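Local coordinates for L-2,4-diaminobutyric acid acetyltransferase (Geobacillus sp., PDB 6SLL) that catalyses the transfer of an acetyl group from acetyl coenzyme A to L-2,4-diaminobutyric acid, a step in the biosynthesis of the chemical chaperone ectoine, at the interface of chains A and B. Numbering follows the deposited sequence. Chains: chain A/B, L-2,4-diaminobutyric acid acetyltransferase.

The interface of chains A and B. Residues chain A 43, 87, 89, 125, 154, 159, 168; chain B 48, 51-52.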
loop_
_atom_site.group_PDB
_atom_site.type_symbol
_atom_site.label_atom_id
_atom_site.label_comp_id
_atom_site.label_asym_id
_atom_site.label_seq_id
_atom_site.Cartn_x
_atom_site.Cartn_y
_atom_site.Cartn_z
ATOM N N ASP A 43 13.201 0.311 1.786
ATOM C CA ASP A 43 12.694 0.567 0.407
ATOM C C ASP A 43 11.836 1.828 0.488
ATOM O O ASP A 43 10.855 1.838 1.211
ATOM C CB ASP A 43 11.937 -0.701 -0.089
ATOM C CG ASP A 43 12.838 -1.811 -0.583
ATOM O OD1 ASP A 43 13.576 -1.580 -1.558
ATOM O OD2 ASP A 43 12.877 -2.892 0.039
ATOM N N PHE A 87 -0.071 -8.044 8.469
ATOM C CA PHE A 87 1.174 -7.897 7.779
ATOM C C PHE A 87 1.822 -6.592 8.232
ATOM O O PHE A 87 1.248 -5.525 8.097
ATOM C CB PHE A 87 0.983 -7.836 6.253
ATOM C CG PHE A 87 2.288 -7.794 5.525
ATOM C CD1 PHE A 87 3.009 -8.957 5.312
ATOM C CD2 PHE A 87 2.805 -6.594 5.064
ATOM C CE1 PHE A 87 4.213 -8.880 4.648
ATOM C CE2 PHE A 87 4.046 -6.618 4.361
ATOM C CZ PHE A 87 4.708 -7.779 4.215
ATOM N N TRP A 89 4.611 -4.077 7.399
ATOM C CA TRP A 89 5.320 -3.660 6.205
ATOM C C TRP A 89 6.646 -3.000 6.495
ATOM O O TRP A 89 7.695 -3.568 6.158
ATOM C CB TRP A 89 4.377 -2.795 5.377
ATOM C CG TRP A 89 4.870 -2.363 4.042
ATOM C CD1 TRP A 89 6.052 -2.557 3.434
ATOM C CD2 TRP A 89 4.130 -1.573 3.124
ATOM N NE1 TRP A 89 6.064 -1.927 2.219
ATOM C CE2 TRP A 89 4.888 -1.333 1.982
ATOM C CE3 TRP A 89 2.779 -1.079 3.140
ATOM C CZ2 TRP A 89 4.412 -0.601 0.913
ATOM C CZ3 TRP A 89 2.325 -0.385 2.041
ATOM C CH2 TRP A 89 3.150 -0.159 0.945
ATOM N N THR A 125 8.543 -9.444 6.404
ATOM C CA THR A 125 9.784 -9.949 5.803
ATOM C C THR A 125 10.965 -9.255 6.409
ATOM O O THR A 125 10.912 -8.056 6.703
ATOM C CB THR A 125 9.795 -9.879 4.274
ATOM O OG1 THR A 125 9.872 -8.527 3.829
ATOM C CG2 THR A 125 8.608 -10.538 3.638
ATOM N N TYR A 154 10.206 -13.170 -0.566
ATOM C CA TYR A 154 10.526 -12.637 -1.883
ATOM C C TYR A 154 12.014 -12.687 -2.070
ATOM O O TYR A 154 12.784 -11.925 -1.463
ATOM C CB TYR A 154 10.039 -11.194 -2.050
ATOM C CG TYR A 154 8.578 -10.963 -1.691
ATOM C CD1 TYR A 154 7.572 -11.804 -2.054
ATOM C CD2 TYR A 154 8.198 -9.848 -0.958
ATOM C CE1 TYR A 154 6.259 -11.568 -1.721
ATOM C CE2 TYR A 154 6.903 -9.614 -0.570
ATOM C CZ TYR A 154 5.927 -10.489 -0.954
ATOM O OH TYR A 154 4.589 -10.210 -0.558
ATOM N N PHE A 159 13.607 -9.019 -7.747
ATOM C CA PHE A 159 13.772 -7.575 -7.793
ATOM C C PHE A 159 14.343 -7.111 -9.141
ATOM O O PHE A 159 14.795 -7.977 -9.922
ATOM C CB PHE A 159 14.630 -7.128 -6.582
ATOM C CG PHE A 159 13.890 -7.327 -5.268
ATOM C CD1 PHE A 159 13.835 -8.513 -4.643
ATOM C CD2 PHE A 159 13.201 -6.238 -4.716
ATOM C CE1 PHE A 159 13.130 -8.681 -3.491
ATOM C CE2 PHE A 159 12.447 -6.378 -3.578
ATOM C CZ PHE A 159 12.416 -7.605 -2.947
ATOM N N GLU A 168 14.081 -11.325 0.965
ATOM C CA GLU A 168 13.103 -10.890 1.944
ATOM C C GLU A 168 12.337 -12.094 2.426
ATOM O O GLU A 168 11.167 -12.297 2.071
ATOM C CB GLU A 168 12.189 -9.869 1.313
ATOM C CG GLU A 168 12.828 -8.539 1.036
ATOM C CD GLU A 168 12.891 -7.558 2.211
ATOM O OE1 GLU A 168 12.411 -7.893 3.306
ATOM O OE2 GLU A 168 13.428 -6.448 1.998
ATOM N N TYR B 48 9.171 -3.578 -4.063
ATOM C CA TYR B 48 8.548 -4.363 -2.974
ATOM C C TYR B 48 7.068 -4.007 -2.850
ATOM O O TYR B 48 6.255 -4.909 -2.614
ATOM C CB TYR B 48 9.314 -4.074 -1.667
ATOM C CG TYR B 48 8.914 -4.929 -0.509
ATOM C CD1 TYR B 48 7.826 -4.565 0.287
ATOM C CD2 TYR B 48 9.609 -6.041 -0.138
ATOM C CE1 TYR B 48 7.476 -5.299 1.367
ATOM C CE2 TYR B 48 9.273 -6.817 0.929
ATOM C CZ TYR B 48 8.223 -6.458 1.733
ATOM O OH TYR B 48 7.847 -7.148 2.852
ATOM N N MET B 51 5.140 -5.912 -5.356
ATOM C CA MET B 51 5.051 -7.325 -4.937
ATOM C C MET B 51 3.989 -7.495 -3.906
ATOM O O MET B 51 3.189 -8.452 -3.977
ATOM C CB MET B 51 6.426 -7.770 -4.363
ATOM C CG MET B 51 7.489 -7.790 -5.330
ATOM S SD MET B 51 9.108 -8.178 -4.586
ATOM C CE MET B 51 10.144 -7.716 -5.955
ATOM N N LEU B 52 3.886 -6.584 -2.917
ATOM C CA LEU B 52 2.815 -6.649 -1.923
ATOM C C LEU B 52 1.481 -6.570 -2.525
ATOM O O LEU B 52 0.537 -7.288 -2.103
ATOM C CB LEU B 52 2.876 -5.583 -0.877
ATOM C CG LEU B 52 3.945 -5.552 0.070
ATOM C CD1 LEU B 52 3.698 -4.430 1.108
ATOM C CD2 LEU B 52 4.081 -6.894 0.825
HETATM O O HOH W 1 7.603 -6.721 5.668
#
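B:Leu52 CD1 lies over one face of the A:Trp89 indole, 3.4 Å from the centroid of its five-membered ring, a CH-pi contact. In this GNAT-family acetyltransferase, helix 47-56 of chain B packs beside the diaminobutyrate site of chain A, to which A:Asp43, A:Trp89, A:Thr125 and A:Glu168 belong; the two-fold symmetry and the contact with active-site residues suggest, but do not prove, a biological dimer. The second branch of B:Leu52, CD2, serves another ring, meeting A:Phe87 CE2 at 3.5 Å. B:Met51, its chain running out straight past CG, lays its CE methyl centrally over a face of A:Phe159, 3.5 Å from the centroid, while the backbone O of A:Tyr154 sits at that ring's edge. A:Tyr154 takes B:Tyr48 at its own edge: CE2 of the B:Tyr48 ring lies in its plane, and the two ring planes stand 74° apart. B:Tyr48 and A:Trp89 slide past each other in opposite directions, the phenol ring over the indole rim on the B:Leu52 side, A:Trp89 CD1 3.7 Å from B:Tyr48 CE1.

With CG anti to the backbone N (chi1 -172°), B:Tyr48 sends its ring toward chain A, where the phenol meets A:Thr125 tip to tip. Its OH hydrogen-bonds A:Thr125 OG1 at 2.6 Å, though the structure alone does not show which hydroxyl donates, and also approaches A:Phe87 CZ in the plane of that ring. A:Thr125 OG1 donates to A:Glu168 OE1 at 2.7 Å, coming from above the carboxylate plane, 44° out of it. Water 1 contacts B:Tyr48 OH at 2.9 Å and joins it to A:Thr125 N and A:Trp89 O. A phenylalanine at B:Tyr48 would probably leave A:Thr125 OG1 with the glutamate but without its partner across the interface, and water 1 without the phenol.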